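Side-chain contacts in RmpA (Streptococcus mutans, PDB 3BJV), which probably serves as the phosphate-carrying IIA component of a sugar phosphotransferase system that takes up ascorbate and phosphorylates it during transport: residues K8-I13 / V75-F80; I129-N134 / L142-E147. All blocks are in the same frame, centred on the assembly; numbering follows the deposited sequence.

Interaction 1. Residues K8-I13 / V75-F80; sequences KENHSI and VQRDAF
S12 and F80 make the hydrogen bond of this contact: the hydroxyl OG of S12 donates to the backbone O of F80 at 2.7 Å, lying in the carbonyl plane on a lone pair with a C=O...OG angle of 140°. The S12 torsion that swings OG in between its own backbone N and carbonyl carbon (chi1 56°) turns the hydroxyl to that carbonyl. S12 follows the Schellman motif that ends helix 3-10, where H11 takes positive phi and the chain leaves the helix for strand 13-17. That strand runs parallel to strand 79-85 in the mixed sheet of the alpha/beta sandwich, and a backbone hydrogen bond between S12 and L82 continues the join.

The remaining polar approach is looser. N10 and R77 reach towards each other from opposite directions, their amide and guanidinium planes 18° apart, and N10 OD1 comes within 2.9 Å of R77 NH2, but the angle is too poor for a hydrogen bond. OD1 is instead bonded to the hydroxyl of S36, while ND2 bonds the backbone O of A6, so both ends of the buried amide are satisfied and its rotation is fixed. A79 makes a van der Waals approach to the same amide, its methyl CB 3.5 Å from N10 ND2.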
loop_
_atom_site.group_PDB
_atom_site.type_symbol
_atom_site.label_atom_id
_atom_site.label_comp_id
_atom_site.label_asym_id
_atom_site.label_seq_id
_atom_site.Cartn_x
_atom_site.Cartn_y
_atom_site.Cartn_z
ATOM N N LYS A 8 -0.741 -19.680 -9.856
ATOM C CA LYS A 8 -1.051 -20.932 -10.541
ATOM C C LYS A 8 -1.784 -20.723 -11.850
ATOM O O LYS A 8 -1.365 -21.235 -12.876
ATOM C CB LYS A 8 -1.938 -21.825 -9.678
ATOM C CG LYS A 8 -1.410 -22.162 -8.327
ATOM C CD LYS A 8 -2.174 -23.395 -7.827
ATOM C CE LYS A 8 -2.501 -23.367 -6.326
ATOM N NZ LYS A 8 -3.360 -24.548 -5.944
ATOM N N GLU A 9 -2.888 -19.978 -11.806
ATOM C CA GLU A 9 -3.708 -19.737 -12.985
ATOM C C GLU A 9 -2.906 -19.018 -14.060
ATOM O O GLU A 9 -3.111 -19.285 -15.252
ATOM C CB GLU A 9 -4.897 -18.844 -12.655
ATOM C CG GLU A 9 -6.172 -19.462 -12.192
ATOM C CD GLU A 9 -7.217 -18.353 -11.786
ATOM O OE1 GLU A 9 -7.010 -17.105 -12.087
ATOM O OE2 GLU A 9 -8.241 -18.745 -11.143
ATOM N N ASN A 10 -2.051 -18.057 -13.676
ATOM C CA ASN A 10 -1.339 -17.274 -14.705
ATOM C C ASN A 10 -0.004 -17.856 -15.139
ATOM O O ASN A 10 0.636 -17.302 -16.027
ATOM C CB ASN A 10 -1.182 -15.829 -14.277
ATOM C CG ASN A 10 -2.502 -15.110 -14.252
ATOM O OD1 ASN A 10 -3.001 -14.740 -15.280
ATOM N ND2 ASN A 10 -3.078 -14.916 -13.080
ATOM N N HIS A 11 0.397 -18.979 -14.518
ATOM C CA HIS A 11 1.749 -19.543 -14.593
ATOM C C HIS A 11 2.796 -18.472 -14.559
ATOM O O HIS A 11 3.743 -18.448 -15.397
ATOM C CB HIS A 11 1.912 -20.350 -15.868
ATOM C CG HIS A 11 0.849 -21.373 -16.035
ATOM N ND1 HIS A 11 -0.309 -21.134 -16.766
ATOM C CD2 HIS A 11 0.728 -22.611 -15.503
ATOM C CE1 HIS A 11 -1.054 -22.222 -16.720
ATOM N NE2 HIS A 11 -0.449 -23.126 -15.955
ATOM N N SER A 12 2.648 -17.586 -13.593
ATOM C CA SER A 12 3.405 -16.380 -13.642
ATOM C C SER A 12 4.529 -16.320 -12.619
ATOM O O SER A 12 5.033 -15.224 -12.332
ATOM C CB SER A 12 2.460 -15.229 -13.460
ATOM O OG SER A 12 1.783 -15.439 -12.250
ATOM N N ILE A 13 4.918 -17.463 -12.058
ATOM C CA ILE A 13 6.153 -17.549 -11.284
ATOM C C ILE A 13 7.275 -18.064 -12.186
ATOM O O ILE A 13 7.184 -19.194 -12.686
ATOM C CB ILE A 13 6.078 -18.535 -10.120
ATOM C CG1 ILE A 13 5.029 -18.102 -9.101
ATOM C CG2 ILE A 13 7.461 -18.619 -9.488
ATOM C CD1 ILE A 13 4.791 -19.114 -8.051
ATOM N N VAL A 75 -5.321 -3.331 -17.971
ATOM C CA VAL A 75 -5.640 -4.453 -17.129
ATOM C C VAL A 75 -7.027 -4.999 -17.528
ATOM O O VAL A 75 -7.977 -4.217 -17.590
ATOM C CB VAL A 75 -5.592 -4.083 -15.604
ATOM C CG1 VAL A 75 -6.029 -5.288 -14.707
ATOM C CG2 VAL A 75 -4.164 -3.530 -15.204
ATOM N N GLN A 76 -7.103 -6.313 -17.818
ATOM C CA GLN A 76 -8.321 -7.058 -18.075
ATOM C C GLN A 76 -8.787 -7.706 -16.825
ATOM O O GLN A 76 -9.958 -7.790 -16.557
ATOM C CB GLN A 76 -8.092 -8.213 -19.045
ATOM C CG GLN A 76 -7.296 -7.875 -20.313
ATOM C CD GLN A 76 -8.167 -7.367 -21.401
ATOM O OE1 GLN A 76 -9.052 -6.524 -21.164
ATOM N NE2 GLN A 76 -7.943 -7.862 -22.621
ATOM N N ARG A 77 -7.856 -8.246 -16.069
ATOM C CA ARG A 77 -8.256 -8.857 -14.827
ATOM C C ARG A 77 -7.134 -8.809 -13.792
ATOM O O ARG A 77 -5.963 -8.586 -14.146
ATOM C CB ARG A 77 -8.746 -10.289 -15.081
ATOM C CG ARG A 77 -7.693 -11.204 -15.577
ATOM C CD ARG A 77 -8.272 -12.591 -15.671
ATOM N NE ARG A 77 -7.214 -13.584 -15.489
ATOM C CZ ARG A 77 -6.647 -14.232 -16.503
ATOM N NH1 ARG A 77 -7.069 -13.986 -17.775
ATOM N NH2 ARG A 77 -5.692 -15.136 -16.238
ATOM N N ASP A 78 -7.534 -8.989 -12.525
ATOM C CA ASP A 78 -6.616 -8.921 -11.356
ATOM C C ASP A 78 -5.609 -10.087 -11.421
ATOM O O ASP A 78 -5.988 -11.199 -11.671
ATOM C CB ASP A 78 -7.404 -8.981 -10.042
ATOM C CG ASP A 78 -8.193 -7.755 -9.797
ATOM O OD1 ASP A 78 -7.628 -6.622 -9.730
ATOM O OD2 ASP A 78 -9.412 -7.902 -9.694
ATOM N N ALA A 79 -4.328 -9.825 -11.264
ATOM C CA ALA A 79 -3.331 -10.926 -11.376
ATOM C C ALA A 79 -2.039 -10.435 -10.854
ATOM O O ALA A 79 -1.875 -9.218 -10.690
ATOM C CB ALA A 79 -3.176 -11.399 -12.829
ATOM N N PHE A 80 -1.147 -11.385 -10.591
ATOM C CA PHE A 80 0.181 -11.140 -10.098
ATOM C C PHE A 80 1.154 -12.034 -10.844
ATOM O O PHE A 80 0.772 -13.098 -11.281
ATOM C CB PHE A 80 0.302 -11.550 -8.626
ATOM C CG PHE A 80 -0.629 -10.855 -7.693
ATOM C CD1 PHE A 80 -1.855 -11.430 -7.348
ATOM C CD2 PHE A 80 -0.255 -9.655 -7.074
ATOM C CE1 PHE A 80 -2.709 -10.797 -6.450
ATOM C CE2 PHE A 80 -1.113 -9.018 -6.125
ATOM C CZ PHE A 80 -2.310 -9.599 -5.815
#

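Interaction 2. Residues I129-N134 / L142-E147; sequences IERLVN and LAMVEE
R131 and L132 on helix 128-133 face M144 and E147 on helix 138-147, the two short helical segments running roughly antiparallel at 149° with their axes 11.2 Å apart at closest approach. L132 and M144 are nearest in the backbone, their CA atoms 8.2 Å apart, and the gap is spanned mainly by M144, R131 and E147.

M144 does so with its whole length. Its chain stays extended through chi2 and then bends at chi3 (67°), which turns the methyl CE against L132, 3.6 Å from CG, while SD lies 3.8 Å from the L132 branch CD2. The same thioether end also touches CB of R131, and CE sits over one face of that guanidinium. L132 also packs on F123 and M144 on L122, both of helix 108-123.

Along the more exposed flank, R131 and E147 meet from opposite directions, the guanidinium and carboxylate nearly coplanar. The strong arm is NH2 to OE2, 2.8 Å and almost straight at 170°, made in the guanidinium plane to the syn lone pair of OE2. A weak second arm joins NH1 to OE1 at 3.3 Å; NH1 also bonds the backbone O of D126. Paired this way, the two opposite charges probably stabilise each other's ionised forms, and the uneven, two-armed grip restrains rotation of the guanidinium beside the buried methionine.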
loop_
_atom_site.group_PDB
_atom_site.type_symbol
_atom_site.label_atom_id
_atom_site.label_comp_id
_atom_site.label_asym_id
_atom_site.label_seq_id
_atom_site.Cartn_x
_atom_site.Cartn_y
_atom_site.Cartn_z
ATOM N N ILE A 129 13.596 -11.981 0.981
ATOM C CA ILE A 129 14.329 -11.762 -0.245
ATOM C C ILE A 129 15.329 -12.881 -0.501
ATOM O O ILE A 129 15.406 -13.415 -1.619
ATOM C CB ILE A 129 15.043 -10.367 -0.258
ATOM C CG1 ILE A 129 14.026 -9.242 -0.100
ATOM C CG2 ILE A 129 15.839 -10.143 -1.546
ATOM C CD1 ILE A 129 13.278 -8.887 -1.380
ATOM N N GLU A 130 16.085 -13.262 0.522
ATOM C CA GLU A 130 17.081 -14.303 0.364
ATOM C C GLU A 130 16.450 -15.672 0.129
ATOM O O GLU A 130 17.012 -16.516 -0.530
ATOM C CB GLU A 130 17.934 -14.352 1.625
ATOM C CG GLU A 130 18.747 -15.609 1.838
ATOM C CD GLU A 130 19.618 -15.533 3.128
ATOM O OE1 GLU A 130 20.510 -14.617 3.234
ATOM O OE2 GLU A 130 19.398 -16.378 4.028
ATOM N N ARG A 131 15.298 -15.914 0.720
ATOM C CA ARG A 131 14.659 -17.181 0.565
ATOM C C ARG A 131 13.995 -17.237 -0.838
ATOM O O ARG A 131 14.174 -18.223 -1.557
ATOM C CB ARG A 131 13.698 -17.440 1.720
ATOM C CG ARG A 131 14.401 -17.621 3.091
ATOM C CD ARG A 131 13.397 -17.545 4.313
ATOM N NE ARG A 131 12.384 -18.580 4.165
ATOM C CZ ARG A 131 11.160 -18.555 4.674
ATOM N NH1 ARG A 131 10.747 -17.522 5.403
ATOM N NH2 ARG A 131 10.358 -19.588 4.443
ATOM N N LEU A 132 13.314 -16.168 -1.254
ATOM C CA LEU A 132 12.709 -16.088 -2.614
ATOM C C LEU A 132 13.697 -16.349 -3.757
ATOM O O LEU A 132 13.416 -17.125 -4.685
ATOM C CB LEU A 132 12.016 -14.742 -2.779
ATOM C CG LEU A 132 10.616 -14.727 -2.138
ATOM C CD1 LEU A 132 10.031 -13.361 -2.237
ATOM C CD2 LEU A 132 9.750 -15.705 -2.868
ATOM N N VAL A 133 14.880 -15.736 -3.618
ATOM C CA VAL A 133 16.012 -15.876 -4.523
ATOM C C VAL A 133 16.583 -17.335 -4.555
ATOM O O VAL A 133 17.072 -17.794 -5.590
ATOM C CB VAL A 133 17.070 -14.731 -4.223
ATOM C CG1 VAL A 133 18.394 -14.951 -4.907
ATOM C CG2 VAL A 133 16.524 -13.346 -4.661
ATOM N N ASN A 134 16.537 -18.055 -3.442
ATOM C CA ASN A 134 16.973 -19.482 -3.431
ATOM C C ASN A 134 15.877 -20.506 -3.825
ATOM O O ASN A 134 16.100 -21.693 -3.690
ATOM C CB ASN A 134 17.536 -19.894 -2.058
ATOM C CG ASN A 134 18.896 -19.239 -1.739
ATOM O OD1 ASN A 134 19.714 -19.003 -2.660
ATOM N ND2 ASN A 134 19.162 -18.977 -0.417
ATOM N N LEU A 142 5.224 -20.894 -3.444
ATOM C CA LEU A 142 3.872 -21.097 -2.885
ATOM C C LEU A 142 3.931 -21.624 -1.446
ATOM O O LEU A 142 3.126 -21.211 -0.618
ATOM C CB LEU A 142 3.063 -22.065 -3.733
ATOM C CG LEU A 142 2.748 -21.694 -5.162
ATOM C CD1 LEU A 142 2.214 -22.928 -5.853
ATOM C CD2 LEU A 142 1.731 -20.574 -5.197
ATOM N N ALA A 143 4.892 -22.490 -1.108
ATOM C CA ALA A 143 5.024 -22.827 0.324
ATOM C C ALA A 143 5.265 -21.550 1.176
ATOM O O ALA A 143 4.589 -21.351 2.201
ATOM C CB ALA A 143 6.088 -23.899 0.568
ATOM N N MET A 144 6.150 -20.666 0.724
ATOM C CA MET A 144 6.262 -19.327 1.330
ATOM C C MET A 144 4.979 -18.499 1.387
ATOM O O MET A 144 4.707 -17.847 2.386
ATOM C CB MET A 144 7.340 -18.504 0.646
ATOM C CG MET A 144 8.735 -18.994 0.985
ATOM S SD MET A 144 10.030 -18.006 0.205
ATOM C CE MET A 144 9.875 -16.405 1.009
ATOM N N VAL A 145 4.180 -18.530 0.323
ATOM C CA VAL A 145 2.917 -17.818 0.324
ATOM C C VAL A 145 2.004 -18.362 1.416
ATOM O O VAL A 145 1.391 -17.581 2.137
ATOM C CB VAL A 145 2.218 -17.840 -1.049
ATOM C CG1 VAL A 145 0.767 -17.384 -0.928
ATOM C CG2 VAL A 145 2.996 -16.985 -2.077
ATOM N N GLU A 146 1.943 -19.695 1.562
ATOM C CA GLU A 146 1.182 -20.303 2.659
ATOM C C GLU A 146 1.590 -19.753 4.039
ATOM O O GLU A 146 0.759 -19.386 4.856
ATOM C CB GLU A 146 1.359 -21.835 2.648
ATOM C CG GLU A 146 0.779 -22.485 1.425
ATOM C CD GLU A 146 -0.683 -22.200 1.364
ATOM O OE1 GLU A 146 -1.321 -22.294 2.461
ATOM O OE2 GLU A 146 -1.184 -21.840 0.254
ATOM N N GLU A 147 2.890 -19.735 4.280
ATOM C CA GLU A 147 3.447 -19.298 5.537
ATOM C C GLU A 147 3.145 -17.807 5.848
ATOM O O GLU A 147 3.197 -17.397 6.997
ATOM C CB GLU A 147 4.945 -19.576 5.458
ATOM C CG GLU A 147 5.802 -19.161 6.636
ATOM C CD GLU A 147 7.315 -19.186 6.313
ATOM O OE1 GLU A 147 8.057 -18.535 7.097
ATOM O OE2 GLU A 147 7.753 -19.839 5.301
#

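Interaction 1 lies deeper, its centre about 10 Å from that of the chain against about 13 Å for interaction 2, and most of its touching residues are buried; interaction 2 is buried on one flank and exposed on the other. The first ties the end of helix 3-10 and the turn after it to the start of inner strand 79-85 through a hydroxyl-to-carbonyl bond, with an amide and an arginine that approach without bonding, whereas the second pairs two helices by apolar packing with a salt bridge at its margin. Helix 3-10 is common ground: its F7 touches S12 and, from segment 142-147, L142 and V145, which take no part in interaction 2 itself.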